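Local coordinates for odorant binding protein, antennal (Anopheles gambiae, PDB 3R1P) that probably binds small hydrophobic odorant molecules in the mosquito antenna, here holding a palmitic acid in an all-helical fold, at residues 28-40 / 114-126. Sequence-based numbering, arbitrary orientation.
Sequences SEEQLRTCLDGTV and HDEVIKFCHLLVL. With PLM (palmitic acid), chain G.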
loop_
_atom_site.group_PDB
_atom_site.type_symbol
_atom_site.label_atom_id
_atom_site.label_comp_id
_atom_site.label_asym_id
_atom_site.label_seq_id
_atom_site.Cartn_x
_atom_site.Cartn_y
_atom_site.Cartn_z
ATOM N N SER A 28 13.632 -1.420 3.819
ATOM C CA SER A 28 14.545 -2.363 3.185
ATOM C C SER A 28 13.781 -3.364 2.322
ATOM O O SER A 28 12.583 -3.576 2.542
ATOM C CB SER A 28 15.364 -3.088 4.247
ATOM O OG SER A 28 14.557 -3.984 4.992
ATOM N N GLU A 29 14.477 -4.007 1.364
ATOM C CA GLU A 29 13.879 -5.042 0.519
ATOM C C GLU A 29 13.377 -6.205 1.382
ATOM O O GLU A 29 12.286 -6.707 1.128
ATOM C CB GLU A 29 14.858 -5.526 -0.556
ATOM C CG GLU A 29 14.884 -4.636 -1.791
ATOM C CD GLU A 29 13.798 -4.839 -2.838
ATOM O OE1 GLU A 29 13.000 -5.795 -2.711
ATOM O OE2 GLU A 29 13.767 -4.053 -3.810
ATOM N N GLU A 30 14.135 -6.560 2.451
ATOM C CA GLU A 30 13.809 -7.617 3.414
ATOM C C GLU A 30 12.488 -7.329 4.111
ATOM O O GLU A 30 11.692 -8.248 4.274
ATOM C CB GLU A 30 14.903 -7.748 4.491
ATOM C CG GLU A 30 16.220 -8.342 4.050
ATOM C CD GLU A 30 16.445 -9.758 4.530
ATOM O OE1 GLU A 30 15.934 -10.134 5.611
ATOM O OE2 GLU A 30 17.207 -10.474 3.848
ATOM N N GLN A 31 12.265 -6.062 4.536
ATOM C CA GLN A 31 11.041 -5.623 5.230
ATOM C C GLN A 31 9.819 -5.746 4.328
ATOM O O GLN A 31 8.767 -6.171 4.792
ATOM C CB GLN A 31 11.182 -4.184 5.750
ATOM C CG GLN A 31 11.963 -4.087 7.057
ATOM C CD GLN A 31 12.358 -2.672 7.426
ATOM O OE1 GLN A 31 12.522 -1.786 6.574
ATOM N NE2 GLN A 31 12.572 -2.448 8.717
ATOM N N LEU A 32 9.966 -5.400 3.043
ATOM C CA LEU A 32 8.875 -5.463 2.066
ATOM C C LEU A 32 8.612 -6.885 1.584
ATOM O O LEU A 32 7.450 -7.263 1.406
ATOM C CB LEU A 32 9.164 -4.544 0.874
ATOM C CG LEU A 32 9.357 -3.062 1.196
ATOM C CD1 LEU A 32 9.745 -2.311 -0.035
ATOM C CD2 LEU A 32 8.104 -2.463 1.833
ATOM N N ARG A 33 9.695 -7.675 1.425
ATOM C CA ARG A 33 9.675 -9.072 0.975
ATOM C C ARG A 33 8.873 -10.021 1.849
ATOM O O ARG A 33 8.604 -11.154 1.437
ATOM C CB ARG A 33 11.085 -9.587 0.731
ATOM C CG ARG A 33 11.496 -9.268 -0.684
ATOM C CD ARG A 33 12.740 -10.009 -1.054
ATOM N NE ARG A 33 12.884 -10.195 -2.503
ATOM C CZ ARG A 33 13.107 -11.363 -3.101
ATOM N NH1 ARG A 33 13.138 -12.487 -2.392
ATOM N NH2 ARG A 33 13.270 -11.420 -4.417
ATOM N N THR A 34 8.427 -9.531 3.032
ATOM C CA THR A 34 7.560 -10.281 3.947
ATOM C C THR A 34 6.211 -10.528 3.265
ATOM O O THR A 34 5.524 -11.474 3.627
ATOM C CB THR A 34 7.376 -9.569 5.293
ATOM O OG1 THR A 34 6.816 -8.271 5.078
ATOM C CG2 THR A 34 8.655 -9.487 6.102
ATOM N N CYS A 35 5.858 -9.705 2.250
ATOM C CA CYS A 35 4.621 -9.841 1.473
ATOM C C CYS A 35 4.528 -11.138 0.644
ATOM O O CYS A 35 3.431 -11.505 0.226
ATOM C CB CYS A 35 4.364 -8.597 0.612
ATOM S SG CYS A 35 5.577 -8.306 -0.716
ATOM N N LEU A 36 5.680 -11.802 0.353
ATOM C CA LEU A 36 5.748 -13.007 -0.486
ATOM C C LEU A 36 4.902 -14.201 -0.029
ATOM O O LEU A 36 4.531 -15.028 -0.863
ATOM C CB LEU A 36 7.196 -13.407 -0.841
ATOM C CG LEU A 36 7.961 -12.481 -1.796
ATOM C CD1 LEU A 36 9.450 -12.811 -1.801
ATOM C CD2 LEU A 36 7.395 -12.548 -3.219
ATOM N N ASP A 37 4.562 -14.259 1.273
ATOM C CA ASP A 37 3.698 -15.294 1.857
ATOM C C ASP A 37 2.270 -14.754 2.140
ATOM O O ASP A 37 1.454 -15.450 2.748
ATOM C CB ASP A 37 4.348 -15.880 3.130
ATOM C CG ASP A 37 4.492 -14.967 4.331
ATOM O OD1 ASP A 37 4.023 -13.819 4.264
ATOM O OD2 ASP A 37 5.079 -15.402 5.332
ATOM N N GLY A 38 1.998 -13.527 1.692
ATOM C CA GLY A 38 0.701 -12.875 1.866
ATOM C C GLY A 38 0.580 -11.967 3.073
ATOM O O GLY A 38 -0.493 -11.409 3.309
ATOM N N THR A 39 1.663 -11.810 3.855
ATOM C CA THR A 39 1.589 -10.936 5.033
ATOM C C THR A 39 1.750 -9.463 4.648
ATOM O O THR A 39 2.640 -9.128 3.871
ATOM C CB THR A 39 2.609 -11.334 6.104
ATOM O OG1 THR A 39 3.908 -11.315 5.558
ATOM C CG2 THR A 39 2.342 -12.701 6.719
ATOM N N VAL A 40 0.898 -8.579 5.198
ATOM C CA VAL A 40 1.039 -7.144 4.938
ATOM C C VAL A 40 2.252 -6.693 5.774
ATOM O O VAL A 40 2.259 -6.943 6.981
ATOM C CB VAL A 40 -0.233 -6.321 5.261
ATOM C CG1 VAL A 40 0.014 -4.822 5.036
ATOM C CG2 VAL A 40 -1.416 -6.804 4.425
ATOM N N HIS A 114 -5.070 -13.582 1.425
ATOM C CA HIS A 114 -3.651 -13.844 1.152
ATOM C C HIS A 114 -3.280 -13.700 -0.325
ATOM O O HIS A 114 -2.235 -13.124 -0.629
ATOM C CB HIS A 114 -3.252 -15.235 1.665
ATOM C CG HIS A 114 -2.910 -15.269 3.117
ATOM N ND1 HIS A 114 -3.889 -15.304 4.090
ATOM C CD2 HIS A 114 -1.697 -15.300 3.714
ATOM C CE1 HIS A 114 -3.246 -15.345 5.245
ATOM N NE2 HIS A 114 -1.925 -15.347 5.068
ATOM N N ASP A 115 -4.157 -14.201 -1.228
ATOM C CA ASP A 115 -4.006 -14.181 -2.686
ATOM C C ASP A 115 -3.868 -12.761 -3.246
ATOM O O ASP A 115 -3.057 -12.549 -4.156
ATOM C CB ASP A 115 -5.189 -14.898 -3.368
ATOM C CG ASP A 115 -5.447 -16.299 -2.842
ATOM O OD1 ASP A 115 -5.142 -17.276 -3.574
ATOM O OD2 ASP A 115 -5.947 -16.421 -1.697
ATOM N N GLU A 116 -4.648 -11.800 -2.721
ATOM C CA GLU A 116 -4.567 -10.413 -3.186
ATOM C C GLU A 116 -3.259 -9.751 -2.802
ATOM O O GLU A 116 -2.626 -9.143 -3.668
ATOM C CB GLU A 116 -5.789 -9.558 -2.812
ATOM C CG GLU A 116 -6.351 -9.777 -1.416
ATOM C CD GLU A 116 -7.823 -9.477 -1.258
ATOM O OE1 GLU A 116 -8.530 -9.351 -2.284
ATOM O OE2 GLU A 116 -8.290 -9.400 -0.097
ATOM N N VAL A 117 -2.823 -9.925 -1.528
ATOM C CA VAL A 117 -1.541 -9.383 -1.060
ATOM C C VAL A 117 -0.396 -9.924 -1.949
ATOM O O VAL A 117 0.406 -9.132 -2.440
ATOM C CB VAL A 117 -1.295 -9.613 0.459
ATOM C CG1 VAL A 117 0.063 -9.081 0.904
ATOM C CG2 VAL A 117 -2.403 -8.978 1.300
ATOM N N ILE A 118 -0.362 -11.258 -2.187
ATOM C CA ILE A 118 0.658 -11.935 -3.002
ATOM C C ILE A 118 0.745 -11.366 -4.438
ATOM O O ILE A 118 1.845 -11.093 -4.920
ATOM C CB ILE A 118 0.491 -13.490 -2.956
ATOM C CG1 ILE A 118 0.810 -14.033 -1.547
ATOM C CG2 ILE A 118 1.380 -14.186 -3.995
ATOM C CD1 ILE A 118 0.428 -15.539 -1.278
ATOM N N LYS A 119 -0.409 -11.177 -5.098
ATOM C CA LYS A 119 -0.488 -10.630 -6.455
ATOM C C LYS A 119 0.136 -9.235 -6.555
ATOM O O LYS A 119 0.965 -9.020 -7.441
ATOM C CB LYS A 119 -1.929 -10.634 -6.966
ATOM C CG LYS A 119 -2.389 -12.030 -7.403
ATOM C CD LYS A 119 -3.860 -12.045 -7.805
ATOM C CE LYS A 119 -4.350 -13.438 -8.120
ATOM N NZ LYS A 119 -5.752 -13.429 -8.608
ATOM N N PHE A 120 -0.210 -8.318 -5.617
ATOM C CA PHE A 120 0.366 -6.971 -5.564
ATOM C C PHE A 120 1.842 -7.046 -5.176
ATOM O O PHE A 120 2.660 -6.290 -5.711
ATOM C CB PHE A 120 -0.410 -6.060 -4.597
ATOM C CG PHE A 120 -1.726 -5.584 -5.151
ATOM C CD1 PHE A 120 -1.769 -4.582 -6.113
ATOM C CD2 PHE A 120 -2.924 -6.124 -4.701
ATOM C CE1 PHE A 120 -2.987 -4.136 -6.625
ATOM C CE2 PHE A 120 -4.139 -5.693 -5.227
ATOM C CZ PHE A 120 -4.163 -4.698 -6.182
ATOM N N CYS A 121 2.183 -7.996 -4.276
ATOM C CA CYS A 121 3.556 -8.240 -3.829
ATOM C C CYS A 121 4.437 -8.582 -5.032
ATOM O O CYS A 121 5.475 -7.954 -5.204
ATOM C CB CYS A 121 3.588 -9.341 -2.772
ATOM S SG CYS A 121 5.239 -9.722 -2.149
ATOM N N HIS A 122 4.002 -9.537 -5.882
ATOM C CA HIS A 122 4.733 -9.964 -7.075
ATOM C C HIS A 122 4.896 -8.831 -8.100
ATOM O O HIS A 122 5.989 -8.636 -8.629
ATOM C CB HIS A 122 4.033 -11.156 -7.744
ATOM C CG HIS A 122 4.104 -12.441 -6.968
ATOM N ND1 HIS A 122 3.376 -13.546 -7.362
ATOM C CD2 HIS A 122 4.789 -12.749 -5.840
ATOM C CE1 HIS A 122 3.664 -14.498 -6.489
ATOM N NE2 HIS A 122 4.503 -14.062 -5.548
ATOM N N LEU A 123 3.802 -8.101 -8.380
ATOM C CA LEU A 123 3.763 -7.012 -9.362
ATOM C C LEU A 123 4.755 -5.893 -9.051
ATOM O O LEU A 123 5.467 -5.433 -9.948
ATOM C CB LEU A 123 2.328 -6.446 -9.463
ATOM C CG LEU A 123 2.128 -5.269 -10.427
ATOM C CD1 LEU A 123 2.268 -5.710 -11.883
ATOM C CD2 LEU A 123 0.801 -4.586 -10.190
ATOM N N LEU A 124 4.795 -5.470 -7.789
ATOM C CA LEU A 124 5.624 -4.366 -7.325
ATOM C C LEU A 124 7.061 -4.817 -6.980
ATOM O O LEU A 124 8.006 -4.107 -7.377
ATOM C CB LEU A 124 5.023 -3.795 -6.027
ATOM C CG LEU A 124 3.754 -2.975 -6.168
ATOM C CD1 LEU A 124 2.949 -2.993 -4.881
ATOM C CD2 LEU A 124 4.073 -1.534 -6.591
ATOM N N VAL A 125 7.156 -5.906 -6.215
ATOM C CA VAL A 125 8.419 -6.320 -5.606
ATOM C C VAL A 125 9.343 -7.251 -6.420
ATOM O O VAL A 125 10.546 -7.065 -6.325
ATOM C CB VAL A 125 8.175 -6.681 -4.108
ATOM C CG1 VAL A 125 9.467 -6.826 -3.350
ATOM C CG2 VAL A 125 7.276 -5.619 -3.427
ATOM N N LEU A 126 8.847 -8.187 -7.243
ATOM C CA LEU A 126 9.758 -9.051 -8.010
ATOM C C LEU A 126 10.158 -8.412 -9.345
ATOM O O LEU A 126 9.540 -7.431 -9.775
ATOM C CB LEU A 126 9.162 -10.455 -8.245
ATOM C CG LEU A 126 8.664 -11.219 -7.035
ATOM C CD1 LEU A 126 7.955 -12.472 -7.444
ATOM C CD2 LEU A 126 9.774 -11.497 -6.027
HETATM C C1 PLM G . -0.670 1.338 -13.141
HETATM O O1 PLM G . -0.703 1.166 -14.381
HETATM O O2 PLM G . -0.875 2.461 -12.625
HETATM C C2 PLM G . -0.374 0.137 -12.258
HETATM C C3 PLM G . -0.298 0.497 -10.771
HETATM C C4 PLM G . -0.533 -0.713 -9.863
HETATM C C5 PLM G . 0.121 -0.528 -8.492
HETATM C C6 PLM G . -0.804 -0.924 -7.340
HETATM C C7 PLM G . -0.297 -0.394 -5.998
HETATM C C8 PLM G . -1.329 -0.580 -4.890
HETATM C C9 PLM G . -0.707 -1.117 -3.603
HETATM C CA PLM G . -1.782 -1.651 -2.657
HETATM C CB PLM G . -1.178 -2.393 -1.469
HETATM C CC PLM G . -0.843 -3.834 -1.839
HETATM C CD PLM G . -1.011 -4.789 -0.659
HETATM C CE PLM G . 0.134 -4.758 0.357
HETATM C CF PLM G . 1.410 -4.077 -0.137
HETATM C CG PLM G . 2.244 -5.012 -0.988
#
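The disulfide Cys-35–Cys-121, one of four in this PBP/GOBP-family helical fold, ties helix 114-125 to segment 28-40, a short helix (29-32) followed by a 3-10 turn (34-37) and a loop. Its SG atoms lie 2.0 Å apart with a right-handed chi3 of 65°. Both CB atoms point at the opposite segment; with Cys-121 SG anti to the backbone N (chi1 -180°) and Cys-35 SG between backbone N and carbonyl carbon (chi1 66°), the sulfurs meet across a CA–CA separation of 5.6 Å.

Apolar contacts flank the bridge. Leu-36 CD2 lies 3.7 Å from Cys-121 SG and meets the His-122 ring edge at CD2, close to the ring plane; the same methyl touches Leu-126 CD2. Val-125 CG2 approaches Cys-35 SG, while its CG1 faces Glu-29 OE1. Glu-29 OE2 is hydrogen-bonded to His-18 of helix 11-25.

On the ligand side, Phe-120 CB is nearest palmitic acid, 3.6 Å from CC, and ring atoms CG, CD1 and CE1 also touch the chain.

Close backbone approach marks the other end: Gly-38, with positive phi and no side chain, brings its CA within 4.5 Å of His-114 CA. Ile-118 CG1 packs 3.5 Å from Gly-38 N; Val-117 sets CG1 3.4 Å from Gly-38 O and CG2 against Val-40 CG2. At the His-114 ring edge, CD2 meets Asp-37 O in plane at 3.3 Å.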